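Local coordinates for protein putative enoyl-CoA hydratase/isomerase (Bordetella parapertussis, PDB 3ISA) that probably acts on acyl-CoA thioesters as an enoyl-CoA hydratase or isomerase of the crotonase superfamily, its exact substrate being unknown, at residues Arg86-Met89 / Leu90-Val94; Ala222-Ala225 / Arg226-Ala229. All coordinates share one frame; numbering follows the deposited sequence. Where two conformers were deposited one is given.

Contact 1: residues Arg86-Met89 / Leu90-Val94; sequences RIEM and LLQRV
Four successive i to i+4 backbone hydrogen bonds, from Leu-90 N to Arg-86 O through Arg-93 N to Met-89 O, carry the chain through two turns of helix 77-95, an alpha helix of the crotonase fold, mostly buried over this stretch. Side chains four residues apart then pair along its faces. Ile-87 and Leu-91 run side by side, CG2 of Ile-87 lying 3.9 Å from CD1 of Leu-91, on the side that packs against helix 112-119. Met-89 and Arg-93 also lie alongside each other, pointing the same way, with Met-89 CE 4.2 Å from Arg-93 NH2. The polar pair is Glu-88 and Gln-92. With CG opposite the backbone N (chi1 -180°) and a bend at chi2, the glutamate swings its carboxylate along the helix, where Gln-92 NE2 donates to Glu-88 OE2 over 2.8 Å. The donor reaches OE2 on its anti side, 27° out of the carboxylate plane, while the carboxylate and amide planes stand almost perpendicular. Further bonds hold these groups: OE2 also forms a salt bridge with Arg-146, and NE2 also donates to Asp-217 O. Arg-86 and Arg-93 are bound to Glu-37 and Asp-44 of helix 33-48, which presumably offsets the closeness of their like charges. Between Arg-93 and the backbone sits a water that donates to Met-89 O at 2.6 Å and accepts from Arg-93 NH2 at 3.3 Å.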
# COMPACT_ATOMS: atom_id res chain seq x y z
N ARG D 86 10.76 1.55 -23.95
CA ARG D 86 11.94 2.38 -23.75
C ARG D 86 11.57 3.86 -23.52
O ARG D 86 12.19 4.53 -22.70
CB ARG D 86 12.95 2.18 -24.89
CG ARG D 86 13.55 0.73 -25.00
CD ARG D 86 14.34 0.31 -23.76
NE ARG D 86 15.66 0.96 -23.74
CZ ARG D 86 16.47 0.99 -22.68
NH1 ARG D 86 16.09 0.43 -21.54
NH2 ARG D 86 17.66 1.58 -22.77
N ILE D 87 10.56 4.35 -24.23
CA ILE D 87 10.01 5.69 -23.96
C ILE D 87 9.53 5.79 -22.50
O ILE D 87 9.93 6.70 -21.78
CB ILE D 87 8.90 6.09 -24.98
CG1 ILE D 87 9.53 6.41 -26.35
CG2 ILE D 87 8.11 7.31 -24.49
CD1 ILE D 87 8.53 6.48 -27.52
N GLU D 88 8.72 4.83 -22.04
CA GLU D 88 8.25 4.89 -20.64
C GLU D 88 9.41 4.78 -19.64
O GLU D 88 9.39 5.45 -18.61
CB GLU D 88 7.17 3.84 -20.36
CG GLU D 88 6.60 3.80 -18.90
CD GLU D 88 5.93 5.12 -18.44
OE1 GLU D 88 5.77 6.07 -19.24
OE2 GLU D 88 5.57 5.21 -17.25
N MET D 89 10.42 3.96 -19.95
CA MET D 89 11.59 3.86 -19.09
C MET D 89 12.32 5.22 -19.01
O MET D 89 12.70 5.67 -17.93
CB MET D 89 12.49 2.69 -19.52
CG MET D 89 11.87 1.28 -19.21
SD MET D 89 12.82 -0.15 -19.83
CE MET D 89 14.10 -0.21 -18.61
N LEU D 90 12.44 5.90 -20.15
CA LEU D 90 12.99 7.24 -20.21
C LEU D 90 12.17 8.23 -19.36
O LEU D 90 12.75 8.99 -18.56
CB LEU D 90 13.07 7.74 -21.66
CG LEU D 90 13.45 9.22 -21.81
CD1 LEU D 90 14.87 9.55 -21.25
CD2 LEU D 90 13.27 9.70 -23.26
N LEU D 91 10.85 8.21 -19.53
CA LEU D 91 9.97 9.15 -18.81
C LEU D 91 10.10 8.96 -17.28
O LEU D 91 10.14 9.93 -16.52
CB LEU D 91 8.52 8.97 -19.28
CG LEU D 91 8.28 9.25 -20.76
CD1 LEU D 91 6.85 8.91 -21.16
CD2 LEU D 91 8.63 10.70 -21.09
N GLN D 92 10.21 7.71 -16.86
CA GLN D 92 10.36 7.42 -15.44
C GLN D 92 11.70 7.91 -14.89
O GLN D 92 11.77 8.40 -13.76
CB GLN D 92 10.11 5.93 -15.19
CG GLN D 92 8.62 5.56 -15.42
CD GLN D 92 8.29 4.13 -15.04
OE1 GLN D 92 9.11 3.41 -14.46
NE2 GLN D 92 7.06 3.72 -15.36
N ARG D 93 12.77 7.78 -15.69
CA ARG D 93 14.09 8.28 -15.31
C ARG D 93 14.07 9.80 -15.16
O ARG D 93 14.61 10.32 -14.19
CB ARG D 93 15.12 7.89 -16.37
CG ARG D 93 15.72 6.52 -16.16
CD ARG D 93 16.07 5.95 -17.50
NE ARG D 93 17.31 5.18 -17.52
CZ ARG D 93 17.38 3.86 -17.46
NH1 ARG D 93 18.56 3.27 -17.53
NH2 ARG D 93 16.28 3.14 -17.34
N VAL D 94 13.43 10.49 -16.09
CA VAL D 94 13.30 11.95 -16.02
C VAL D 94 12.41 12.36 -14.83
O VAL D 94 12.80 13.22 -14.01
CB VAL D 94 12.79 12.54 -17.36
CG1 VAL D 94 12.61 14.08 -17.25
CG2 VAL D 94 13.74 12.16 -18.50
O HOH W 1 17.96 0.46 -19.27
O HOH W 2 13.32 3.89 -16.18

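Contact 2: residues Ala222-Ala225 / Arg226-Ala229; sequences AALA and RSAA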
# COMPACT_ATOMS: atom_id res chain seq x y z
N ALA D 222 3.49 -1.27 -16.23
CA ALA D 222 2.55 -2.37 -16.50
C ALA D 222 1.42 -1.95 -17.44
O ALA D 222 1.16 -2.63 -18.43
CB ALA D 222 1.99 -2.96 -15.21
N ALA D 223 0.79 -0.81 -17.14
CA ALA D 223 -0.31 -0.27 -17.95
C ALA D 223 0.13 0.01 -19.39
O ALA D 223 -0.58 -0.34 -20.34
CB ALA D 223 -0.91 0.99 -17.31
N LEU D 224 1.32 0.61 -19.54
CA LEU D 224 1.89 0.85 -20.88
C LEU D 224 2.10 -0.47 -21.64
O LEU D 224 1.65 -0.62 -22.79
CB LEU D 224 3.21 1.65 -20.79
CG LEU D 224 3.97 2.04 -22.09
CD1 LEU D 224 4.88 0.90 -22.64
CD2 LEU D 224 3.01 2.52 -23.18
N ALA D 225 2.79 -1.42 -20.99
CA ALA D 225 3.14 -2.70 -21.58
C ALA D 225 1.89 -3.43 -22.06
O ALA D 225 1.85 -3.84 -23.22
CB ALA D 225 3.95 -3.57 -20.57
N ARG D 226 0.88 -3.54 -21.20
CA ARG D 226 -0.39 -4.20 -21.54
C ARG D 226 -1.05 -3.55 -22.75
O ARG D 226 -1.48 -4.25 -23.65
CB ARG D 226 -1.37 -4.22 -20.37
CG ARG D 226 -0.95 -5.15 -19.26
CD ARG D 226 -2.07 -5.51 -18.30
NE ARG D 226 -1.49 -6.16 -17.13
CZ ARG D 226 -1.14 -5.53 -16.02
NH1 ARG D 226 -1.33 -4.21 -15.90
NH2 ARG D 226 -0.57 -6.22 -15.03
N SER D 227 -1.11 -2.22 -22.75
CA SER D 227 -1.79 -1.46 -23.82
C SER D 227 -1.14 -1.66 -25.19
O SER D 227 -1.83 -1.86 -26.19
CB SER D 227 -1.89 0.03 -23.46
OG SER D 227 -0.66 0.72 -23.58
N ALA D 228 0.19 -1.62 -25.24
CA ALA D 228 0.93 -1.74 -26.50
C ALA D 228 1.12 -3.21 -26.94
O ALA D 228 1.44 -3.47 -28.10
CB ALA D 228 2.26 -1.03 -26.39
N ALA D 229 0.92 -4.16 -26.02
CA ALA D 229 1.05 -5.59 -26.33
C ALA D 229 -0.25 -6.29 -26.76
O ALA D 229 -0.21 -7.46 -27.16
CB ALA D 229 1.70 -6.35 -25.16
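The guanidinium of Arg-226 is the flat side-chain group here, and it meets the methyl of Ala-222 obliquely. Ala-222 CB lies 3.6 Å from Arg-226 NH1, one turn back along helix 217-229, an alpha helix of the crotonase fold that lies at a subunit interface. The arginine chain gets there by starting beside its own backbone N (chi1 -71°) and staying extended from CG to NE, so that it runs back past Ala-222 O, which Arg-226 CG approaches to 3.4 Å. Its polar end belongs to the interface: NH1 forms a salt bridge with Asp-218 of the second subunit, and NH2 donates to Gln-92 OE1 of that same subunit. Beneath the side chain, Arg-226 N bonds to Ala-222 O in a nearly straight hydrogen bond of 2.9 Å. The methyls of Ala-222 and Ala-225 pack against Asp-218 and Leu-221 of the second subunit, respectively. On another side of the helix, Leu-224 O serves two donors, the regular Ala-228 N at 3.0 Å and the hydroxyl of Ser-227. That hydroxyl stands between the backbone N and the carbonyl carbon (chi1 75°), which turns it back toward the preceding turn. There Ser-227 OG also accepts from Val-141 N, tying the loop to the helix, and donates a hydrogen bond of 2.8 Å to Leu-224 O, 25° out of the carbonyl plane.

Both contacts illustrate i to i+4 pairing within one helix, yet place changes the chemistry. Contact 1, whose centre lies about 9 Å from the centre of the chain, sits in the interior on helix 77-95, and its buried charges are answered mostly within the chain. Contact 2, on helix 217-229 with its centre about 18 Å from that of the chain, is rich in alanine and is buried from two directions, by helix 77-95 and the loop at 140-142 of its own chain and by the second subunit. Both contacts touch that subunit, contact 2 with its charged end. In the conformer given for Leu-224, its CG lies 4.1 Å from Glu-88 CB, joining the two helices.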